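Local coordinates for protein 2-methyl-aconitate isomerase (Shewanella oneidensis, PDB 5K87) that isomerises 2-methyl-trans-aconitate to 2-methyl-cis-aconitate in the 2-methylcitrate cycle of propionate breakdown, coupling base-catalysed proton abstraction to rotation about a carbon-carbon bond, at residues A[87-92]-A[124-129]; A[130-135]-A[154-159]; A[226-231]-A[285-290]. The protein carries 1 engineered substitution. All coordinates share one frame; numbering follows the deposited sequence. Where two conformers were deposited one is given.

Interaction 1: A[87-92]-A[124-129]; sequences HDVDYL and GLIDAA
Asp-88 and Val-89, where strand 89-96 begins, pass Leu-125 and Ile-126 of the loop after helix 113-122, with CA of Asp-88 5.7 Å from CA of Ile-126. This is packing of a loop on the start of a strand, probably in the Cys-109 half of a diaminopimelate-epimerase-like fold. The two backbones are not bonded to each other. Asp-88 O and Leu-125 O, both acceptors, lie 3.3 Å apart, and the backbone of Asp-88 pairs with Arg-140 of strand 135-143 instead.

The contact is carried by apolar carbons. The chi2 of Ile-126 (-66°) bends its chain and brings CD1 to 3.5 Å from Asp-88 CB. The same methyl reaches Val-89 CB at 4.3 Å. Val-89 CG2 meets Leu-125 CD1 at 4.0 Å, and these two side chains cross obliquely. Ala-120 of helix 113-122 packs on both Val-89 and Ile-126. Asp-88 is buried, and its OD1 makes a salt bridge to Arg-140, which probably balances its charge. Further along the loop, Asp-127 forms an Asx turn. Its OD1 accepts from Ala-129 N at 3.1 Å, with the donor 56° out of the carboxylate plane.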
loop_
_atom_site.group_PDB
_atom_site.type_symbol
_atom_site.label_atom_id
_atom_site.label_comp_id
_atom_site.label_asym_id
_atom_site.label_seq_id
_atom_site.Cartn_x
_atom_site.Cartn_y
_atom_site.Cartn_z
ATOM N N HIS A 87 -24.241 -11.536 -22.723
ATOM C CA HIS A 87 -23.219 -11.263 -21.714
ATOM C C HIS A 87 -23.256 -12.322 -20.641
ATOM O O HIS A 87 -24.300 -12.929 -20.389
ATOM C CB HIS A 87 -23.394 -9.876 -21.099
ATOM C CG HIS A 87 -23.174 -8.763 -22.071
ATOM N ND1 HIS A 87 -24.100 -8.427 -23.034
ATOM C CD2 HIS A 87 -22.126 -7.922 -22.248
ATOM C CE1 HIS A 87 -23.636 -7.422 -23.758
ATOM N NE2 HIS A 87 -22.439 -7.097 -23.301
ATOM N N ASP A 88 -22.109 -12.552 -20.019
ATOM C CA ASP A 88 -21.996 -13.567 -18.982
ATOM C C ASP A 88 -22.052 -13.011 -17.563
ATOM O O ASP A 88 -22.657 -13.605 -16.666
ATOM C CB ASP A 88 -20.694 -14.331 -19.163
ATOM C CG ASP A 88 -20.607 -14.997 -20.507
ATOM O OD1 ASP A 88 -21.452 -15.879 -20.771
ATOM O OD2 ASP A 88 -19.712 -14.659 -21.312
ATOM N N VAL A 89 -21.418 -11.872 -17.346
ATOM C CA VAL A 89 -21.241 -11.387 -15.992
ATOM C C VAL A 89 -21.404 -9.874 -15.988
ATOM O O VAL A 89 -20.987 -9.204 -16.937
ATOM C CB VAL A 89 -19.846 -11.816 -15.435
ATOM C CG1 VAL A 89 -18.717 -11.257 -16.288
ATOM C CG2 VAL A 89 -19.680 -11.417 -13.966
ATOM N N ASP A 90 -22.035 -9.341 -14.946
ATOM C CA ASP A 90 -22.125 -7.898 -14.732
ATOM C C ASP A 90 -21.017 -7.443 -13.786
ATOM O O ASP A 90 -20.771 -8.069 -12.742
ATOM C CB ASP A 90 -23.461 -7.510 -14.109
ATOM C CG ASP A 90 -24.619 -7.574 -15.077
ATOM O OD1 ASP A 90 -24.412 -7.844 -16.275
ATOM O OD2 ASP A 90 -25.754 -7.326 -14.619
ATOM N N TYR A 91 -20.400 -6.319 -14.128
ATOM C CA TYR A 91 -19.213 -5.821 -13.439
ATOM C C TYR A 91 -19.447 -4.387 -12.962
ATOM O O TYR A 91 -19.670 -3.488 -13.777
ATOM C CB TYR A 91 -18.045 -5.905 -14.427
ATOM C CG TYR A 91 -16.762 -5.143 -14.140
ATOM C CD1 TYR A 91 -16.356 -4.821 -12.845
ATOM C CD2 TYR A 91 -15.940 -4.758 -15.193
ATOM C CE1 TYR A 91 -15.167 -4.137 -12.619
ATOM C CE2 TYR A 91 -14.749 -4.081 -14.972
ATOM C CZ TYR A 91 -14.378 -3.771 -13.685
ATOM O OH TYR A 91 -13.203 -3.092 -13.449
ATOM N N LEU A 92 -19.401 -4.194 -11.642
ATOM C CA LEU A 92 -19.386 -2.860 -11.048
ATOM C C LEU A 92 -18.034 -2.586 -10.413
ATOM O O LEU A 92 -17.515 -3.405 -9.641
ATOM C CB LEU A 92 -20.469 -2.699 -9.986
ATOM C CG LEU A 92 -21.896 -2.495 -10.487
ATOM C CD1 LEU A 92 -22.872 -2.573 -9.317
ATOM C CD2 LEU A 92 -22.022 -1.157 -11.204
ATOM N N GLY A 124 -18.269 -19.326 -10.422
ATOM C CA GLY A 124 -19.577 -19.819 -10.815
ATOM C C GLY A 124 -20.485 -18.808 -11.488
ATOM O O GLY A 124 -21.705 -18.978 -11.486
ATOM N N LEU A 125 -19.913 -17.761 -12.079
ATOM C CA LEU A 125 -20.728 -16.726 -12.706
ATOM C C LEU A 125 -20.831 -16.903 -14.214
ATOM O O LEU A 125 -21.521 -16.141 -14.879
ATOM C CB LEU A 125 -20.195 -15.330 -12.356
ATOM C CG LEU A 125 -20.196 -15.022 -10.862
ATOM C CD1 LEU A 125 -19.672 -13.612 -10.620
ATOM C CD2 LEU A 125 -21.595 -15.183 -10.294
ATOM N N ILE A 126 -20.150 -17.915 -14.746
ATOM C CA ILE A 126 -20.142 -18.167 -16.182
ATOM C C ILE A 126 -20.792 -19.513 -16.498
ATOM O O ILE A 126 -20.400 -20.526 -15.921
ATOM C CB ILE A 126 -18.700 -18.193 -16.751
ATOM C CG1 ILE A 126 -17.907 -16.954 -16.316
ATOM C CG2 ILE A 126 -18.731 -18.353 -18.273
ATOM C CD1 ILE A 126 -18.422 -15.655 -16.879
ATOM N N ASP A 127 -21.767 -19.505 -17.409
ATOM C CA ASP A 127 -22.423 -20.720 -17.910
ATOM C C ASP A 127 -21.368 -21.780 -18.183
ATOM O O ASP A 127 -20.466 -21.565 -18.987
ATOM C CB ASP A 127 -23.176 -20.387 -19.205
ATOM C CG ASP A 127 -23.994 -21.554 -19.750
ATOM O OD1 ASP A 127 -23.839 -22.699 -19.279
ATOM O OD2 ASP A 127 -24.795 -21.317 -20.681
ATOM N N ALA A 128 -21.482 -22.921 -17.510
ATOM C CA ALA A 128 -20.505 -24.003 -17.643
ATOM C C ALA A 128 -20.287 -24.444 -19.086
ATOM O O ALA A 128 -19.193 -24.872 -19.445
ATOM C CB ALA A 128 -20.907 -25.196 -16.779
ATOM N N ALA A 129 -21.317 -24.322 -19.915
ATOM C CA ALA A 129 -21.196 -24.688 -21.323
ATOM C C ALA A 129 -20.146 -23.848 -22.058
ATOM O O ALA A 129 -19.614 -24.270 -23.087
ATOM C CB ALA A 129 -22.546 -24.592 -22.020
#

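Interaction 2: A[130-135]-A[154-159]; sequences RIPRNG and VPITDG
Asp-158 N donates to Asn-134 OD1 at 2.9 Å in a nearly straight bond (171° at the hydrogen), with the donor 48° out of the amide plane. Gly-159 N donates to Arg-133 O at 2.7 Å, in the carbonyl plane and on a lone pair. Gly-135 and Ile-156 form an antiparallel hydrogen-bonded pair, with Ile-156 N at 2.8 Å from Gly-135 O and Gly-135 N at 3.0 Å from Ile-156 O.

Two waters extend this network. One accepts from Arg-133 NE and Asn-134 ND2 and donates to Asp-158 OD1. The other donates to Asn-134 OD1 and Asp-158 OD1. The chain of Arg-133 bends at chi2 (68°). Its guanidinium lies over the backbone of Asp-158, whose O sits 3.4 Å above the plane, offset toward the rim.

The packing centres on Ile-156. Its CG2 lies 3.3 Å from Pro-132 O, and its CD1 meets Ile-131 CG2 at 4.2 Å. Ile-121 of helix 113-122 and Cys-137 also touch Ile-156. The contact lies at the open end of the beta-hairpin of strands 135-143 and 148-157, where the loop after helix 113-122 leads into it.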
loop_
_atom_site.group_PDB
_atom_site.type_symbol
_atom_site.label_atom_id
_atom_site.label_comp_id
_atom_site.label_asym_id
_atom_site.label_seq_id
_atom_site.Cartn_x
_atom_site.Cartn_y
_atom_site.Cartn_z
ATOM N N ARG A 130 -19.839 -22.668 -21.520
ATOM C CA ARG A 130 -18.892 -21.753 -22.158
ATOM C C ARG A 130 -17.461 -21.889 -21.644
ATOM O O ARG A 130 -16.557 -21.200 -22.116
ATOM C CB ARG A 130 -19.341 -20.304 -21.975
ATOM C CG ARG A 130 -20.649 -19.962 -22.665
ATOM C CD ARG A 130 -20.877 -18.457 -22.657
ATOM N NE ARG A 130 -19.725 -17.728 -23.185
ATOM C CZ ARG A 130 -19.603 -17.333 -24.448
ATOM N NH1 ARG A 130 -18.516 -16.679 -24.844
ATOM N NH2 ARG A 130 -20.572 -17.590 -25.318
ATOM N N ILE A 131 -17.256 -22.752 -20.659
ATOM C CA ILE A 131 -15.923 -22.963 -20.121
ATOM C C ILE A 131 -15.408 -24.304 -20.609
ATOM O O ILE A 131 -15.957 -25.347 -20.250
ATOM C CB ILE A 131 -15.923 -22.986 -18.589
ATOM C CG1 ILE A 131 -16.665 -21.773 -18.022
ATOM C CG2 ILE A 131 -14.493 -23.033 -18.069
ATOM C CD1 ILE A 131 -16.847 -21.831 -16.527
ATOM N N PRO A 132 -14.360 -24.290 -21.441
ATOM C CA PRO A 132 -13.805 -25.563 -21.903
ATOM C C PRO A 132 -12.981 -26.208 -20.803
ATOM O O PRO A 132 -12.647 -25.563 -19.807
ATOM C CB PRO A 132 -12.891 -25.140 -23.050
ATOM C CG PRO A 132 -12.433 -23.767 -22.658
ATOM C CD PRO A 132 -13.617 -23.132 -21.971
ATOM N N ARG A 133 -12.657 -27.480 -20.972
ATOM C CA ARG A 133 -11.769 -28.152 -20.045
ATOM C C ARG A 133 -10.370 -27.552 -20.174
ATOM O O ARG A 133 -9.659 -27.391 -19.185
ATOM C CB ARG A 133 -11.744 -29.649 -20.357
ATOM C CG ARG A 133 -10.933 -30.479 -19.390
ATOM C CD ARG A 133 -11.584 -30.511 -18.026
ATOM N NE ARG A 133 -10.704 -31.108 -17.033
ATOM C CZ ARG A 133 -10.937 -31.084 -15.727
ATOM N NH1 ARG A 133 -12.025 -30.484 -15.261
ATOM N NH2 ARG A 133 -10.081 -31.649 -14.888
ATOM N N ASN A 134 -9.992 -27.223 -21.408
ATOM C CA ASN A 134 -8.717 -26.582 -21.707
ATOM C C ASN A 134 -8.892 -25.639 -22.881
ATOM O O ASN A 134 -9.692 -25.905 -23.777
ATOM C CB ASN A 134 -7.648 -27.619 -22.074
ATOM C CG ASN A 134 -7.298 -28.532 -20.918
ATOM O OD1 ASN A 134 -6.548 -28.158 -20.017
ATOM N ND2 ASN A 134 -7.831 -29.747 -20.945
ATOM N N GLY A 135 -8.137 -24.549 -22.892
ATOM C CA GLY A 135 -8.190 -23.644 -24.021
ATOM C C GLY A 135 -8.393 -22.217 -23.572
ATOM O O GLY A 135 -7.676 -21.740 -22.691
ATOM N N VAL A 154 -9.788 -15.531 -21.314
ATOM C CA VAL A 154 -9.081 -16.087 -20.168
ATOM C C VAL A 154 -8.635 -17.515 -20.453
ATOM O O VAL A 154 -9.458 -18.355 -20.799
ATOM C CB VAL A 154 -9.965 -16.064 -18.913
ATOM C CG1 VAL A 154 -9.200 -16.587 -17.704
ATOM C CG2 VAL A 154 -10.501 -14.650 -18.666
ATOM N N PRO A 155 -7.338 -17.794 -20.297
ATOM C CA PRO A 155 -6.866 -19.160 -20.549
ATOM C C PRO A 155 -7.313 -20.128 -19.461
ATOM O O PRO A 155 -7.368 -19.774 -18.272
ATOM C CB PRO A 155 -5.347 -19.010 -20.557
ATOM C CG PRO A 155 -5.084 -17.821 -19.673
ATOM C CD PRO A 155 -6.241 -16.883 -19.917
ATOM N N ILE A 156 -7.624 -21.353 -19.879
ATOM C CA ILE A 156 -8.135 -22.406 -19.009
ATOM C C ILE A 156 -7.244 -23.646 -19.089
ATOM O O ILE A 156 -6.861 -24.071 -20.183
ATOM C CB ILE A 156 -9.555 -22.834 -19.435
ATOM C CG1 ILE A 156 -10.509 -21.630 -19.483
ATOM C CG2 ILE A 156 -10.090 -23.919 -18.510
ATOM C CD1 ILE A 156 -10.788 -20.975 -18.131
ATOM N N THR A 157 -6.913 -24.216 -17.937
ATOM C CA THR A 157 -6.192 -25.486 -17.862
ATOM C C THR A 157 -6.886 -26.367 -16.834
ATOM O O THR A 157 -7.119 -25.937 -15.705
ATOM C CB THR A 157 -4.735 -25.273 -17.444
ATOM O OG1 THR A 157 -4.051 -24.522 -18.456
ATOM C CG2 THR A 157 -4.032 -26.615 -17.234
ATOM N N ASP A 158 -7.244 -27.587 -17.231
ATOM C CA ASP A 158 -7.885 -28.544 -16.323
ATOM C C ASP A 158 -9.130 -27.949 -15.668
ATOM O O ASP A 158 -9.361 -28.125 -14.469
ATOM C CB ASP A 158 -6.897 -29.050 -15.262
ATOM C CG ASP A 158 -5.736 -29.821 -15.866
ATOM O OD1 ASP A 158 -5.951 -30.507 -16.887
ATOM O OD2 ASP A 158 -4.610 -29.738 -15.328
ATOM N N GLY A 159 -9.920 -27.237 -16.463
ATOM C CA GLY A 159 -11.173 -26.672 -16.005
ATOM C C GLY A 159 -11.058 -25.493 -15.053
ATOM O O GLY A 159 -12.061 -25.068 -14.486
HETATM O O HOH W 1 -7.890 -31.511 -18.452
HETATM O O HOH W 2 -4.694 -30.030 -19.281
#

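Interaction 3: A[226-231]-A[285-290]; sequences TIFINA and AFVAPP
Ile-229 lies between two backbone bonds to the neighbouring parallel strand: its N donates to Ala-285 O, and its O accepts from Val-287 N. Ala-285 N to Ile-227 O precedes this pair. Ala-231 N to Val-287 O follows it at 2.8 Å and is nearly straight (172°). Two CA-H...O contacts lie among these bonds, the shorter from Phe-286 CA to Ile-229 O at 3.1 Å.

The apolar contacts fall largely on the two faces of the sheet. On one, Phe-228 CD1 touches both Ala-285 CB and Val-287 CG1, each at 3.8 Å, with the phenyl and valine side chains at about a right angle. Asn-230 OD1 lies 3.6 Å from Val-287 CG2 on this face. Helices 324-334 and 340-344 pack against Phe-228. On the other face, Ile-229 CG1 meets Phe-286 CB. Just beyond the strand, Ala-231 CB comes to the edge of the Phe-286 ring, 3.7 Å from CD2.

The side chain of Ala-285 is about 6 Å from that of substrate-binding Lys-283 and near that of Met-323, inferred to be catalytic. This parallel strand pair, with helices packed on one face, is consistent with the Met-323 half of a diaminopimelate-epimerase-like fold.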
loop_
_atom_site.group_PDB
_atom_site.type_symbol
_atom_site.label_atom_id
_atom_site.label_comp_id
_atom_site.label_asym_id
_atom_site.label_seq_id
_atom_site.Cartn_x
_atom_site.Cartn_y
_atom_site.Cartn_z
ATOM N N THR A 226 -11.619 11.731 -21.002
ATOM C CA THR A 226 -10.221 12.087 -20.820
ATOM C C THR A 226 -9.891 13.391 -21.531
ATOM O O THR A 226 -10.322 13.620 -22.673
ATOM C CB THR A 226 -9.286 10.968 -21.358
ATOM O OG1 THR A 226 -9.626 9.724 -20.734
ATOM C CG2 THR A 226 -7.837 11.288 -21.048
ATOM N N ILE A 227 -9.130 14.239 -20.852
ATOM C CA ILE A 227 -8.602 15.471 -21.409
ATOM C C ILE A 227 -7.125 15.242 -21.665
ATOM O O ILE A 227 -6.379 14.957 -20.728
ATOM C CB ILE A 227 -8.722 16.614 -20.392
ATOM C CG1 ILE A 227 -10.169 16.796 -19.942
ATOM C CG2 ILE A 227 -8.165 17.895 -20.972
ATOM C CD1 ILE A 227 -10.305 17.340 -18.528
ATOM N N PHE A 228 -6.703 15.364 -22.924
ATOM C CA PHE A 228 -5.297 15.272 -23.288
ATOM C C PHE A 228 -4.747 16.655 -23.632
ATOM O O PHE A 228 -5.333 17.375 -24.440
ATOM C CB PHE A 228 -5.117 14.391 -24.528
ATOM C CG PHE A 228 -5.418 12.940 -24.305
ATOM C CD1 PHE A 228 -4.511 12.124 -23.645
ATOM C CD2 PHE A 228 -6.586 12.380 -24.789
ATOM C CE1 PHE A 228 -4.771 10.780 -23.456
ATOM C CE2 PHE A 228 -6.855 11.040 -24.603
ATOM C CZ PHE A 228 -5.946 10.237 -23.937
ATOM N N ILE A 229 -3.625 17.023 -23.033
ATOM C CA ILE A 229 -2.966 18.273 -23.386
ATOM C C ILE A 229 -1.518 17.975 -23.751
ATOM O O ILE A 229 -1.001 16.908 -23.436
ATOM C CB ILE A 229 -3.068 19.293 -22.240
ATOM C CG1 ILE A 229 -2.569 18.672 -20.935
ATOM C CG2 ILE A 229 -4.514 19.769 -22.080
ATOM C CD1 ILE A 229 -2.952 19.468 -19.702
ATOM N N ASN A 230 -0.871 18.893 -24.457
ATOM C CA ASN A 230 0.518 18.705 -24.832
ATOM C C ASN A 230 1.440 18.968 -23.647
ATOM O O ASN A 230 1.318 19.995 -22.973
ATOM C CB ASN A 230 0.910 19.617 -25.989
ATOM C CG ASN A 230 0.287 19.192 -27.303
ATOM O OD1 ASN A 230 0.022 18.010 -27.530
ATOM N ND2 ASN A 230 0.046 20.162 -28.181
ATOM N N ALA A 231 2.368 18.046 -23.401
ATOM C CA ALA A 231 3.322 18.183 -22.307
ATOM C C ALA A 231 4.017 19.550 -22.324
ATOM O O ALA A 231 4.165 20.197 -21.281
ATOM C CB ALA A 231 4.354 17.071 -22.365
ATOM N N ALA A 285 -4.505 13.999 -18.793
ATOM C CA ALA A 285 -3.259 13.384 -19.227
ATOM C C ALA A 285 -2.487 14.337 -20.118
ATOM O O ALA A 285 -3.056 15.252 -20.724
ATOM C CB ALA A 285 -3.542 12.091 -19.969
ATOM N N PHE A 286 -1.186 14.128 -20.200
ATOM C CA PHE A 286 -0.367 14.921 -21.103
ATOM C C PHE A 286 0.466 14.036 -22.019
ATOM O O PHE A 286 0.864 12.928 -21.640
ATOM C CB PHE A 286 0.446 16.013 -20.382
ATOM C CG PHE A 286 1.375 15.523 -19.299
ATOM C CD1 PHE A 286 0.909 15.313 -18.007
ATOM C CD2 PHE A 286 2.728 15.356 -19.547
ATOM C CE1 PHE A 286 1.770 14.907 -17.000
ATOM C CE2 PHE A 286 3.590 14.954 -18.540
ATOM C CZ PHE A 286 3.107 14.730 -17.267
ATOM N N VAL A 287 0.695 14.527 -23.239
ATOM C CA VAL A 287 1.274 13.713 -24.302
ATOM C C VAL A 287 2.484 14.398 -24.927
ATOM O O VAL A 287 2.618 15.622 -24.866
ATOM C CB VAL A 287 0.234 13.414 -25.423
ATOM C CG1 VAL A 287 -1.015 12.791 -24.832
ATOM C CG2 VAL A 287 -0.123 14.679 -26.216
ATOM N N ALA A 288 3.354 13.605 -25.538
ATOM C CA ALA A 288 4.513 14.139 -26.236
ATOM C C ALA A 288 5.004 13.131 -27.260
ATOM O O ALA A 288 4.704 11.940 -27.156
ATOM C CB ALA A 288 5.620 14.457 -25.250
ATOM N N PRO A 289 5.764 13.605 -28.267
ATOM C CA PRO A 289 6.393 12.653 -29.192
ATOM C C PRO A 289 7.407 11.766 -28.467
ATOM O O PRO A 289 7.808 12.088 -27.349
ATOM C CB PRO A 289 7.110 13.575 -30.195
ATOM C CG PRO A 289 6.384 14.881 -30.109
ATOM C CD PRO A 289 5.993 15.008 -28.671
ATOM N N PRO A 290 7.823 10.660 -29.097
ATOM C CA PRO A 290 8.790 9.749 -28.485
ATOM C C PRO A 290 10.046 10.456 -28.007
ATOM O O PRO A 290 10.572 11.357 -28.679
ATOM C CB PRO A 290 9.145 8.802 -29.632
ATOM C CG PRO A 290 7.922 8.782 -30.466
ATOM C CD PRO A 290 7.374 10.176 -30.412
#

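The three contacts follow one another along the chain. Interactions 1 and 2 are neighbours, with centres about 14 Å apart. Both use the connection from helix 113-122 to strand 135-143, first against strand 89-96 and then against strand 148-157. They touch through Ile-126 O and Ile-131 CD1, and Arg-130 makes a long, weak ion pair to Asp-88. Interaction 3 lies on the opposite side of the chain's centre. Its centre is about 37 Å from that of interaction 1 and about 40 Å from that of interaction 2. It is the nearest to the annotated sites. The arrangement is consistent with a two-lobed fold: interactions 1 (buried) and 2 (at the surface) belong to one lobe, interaction 3 (buried) to the other.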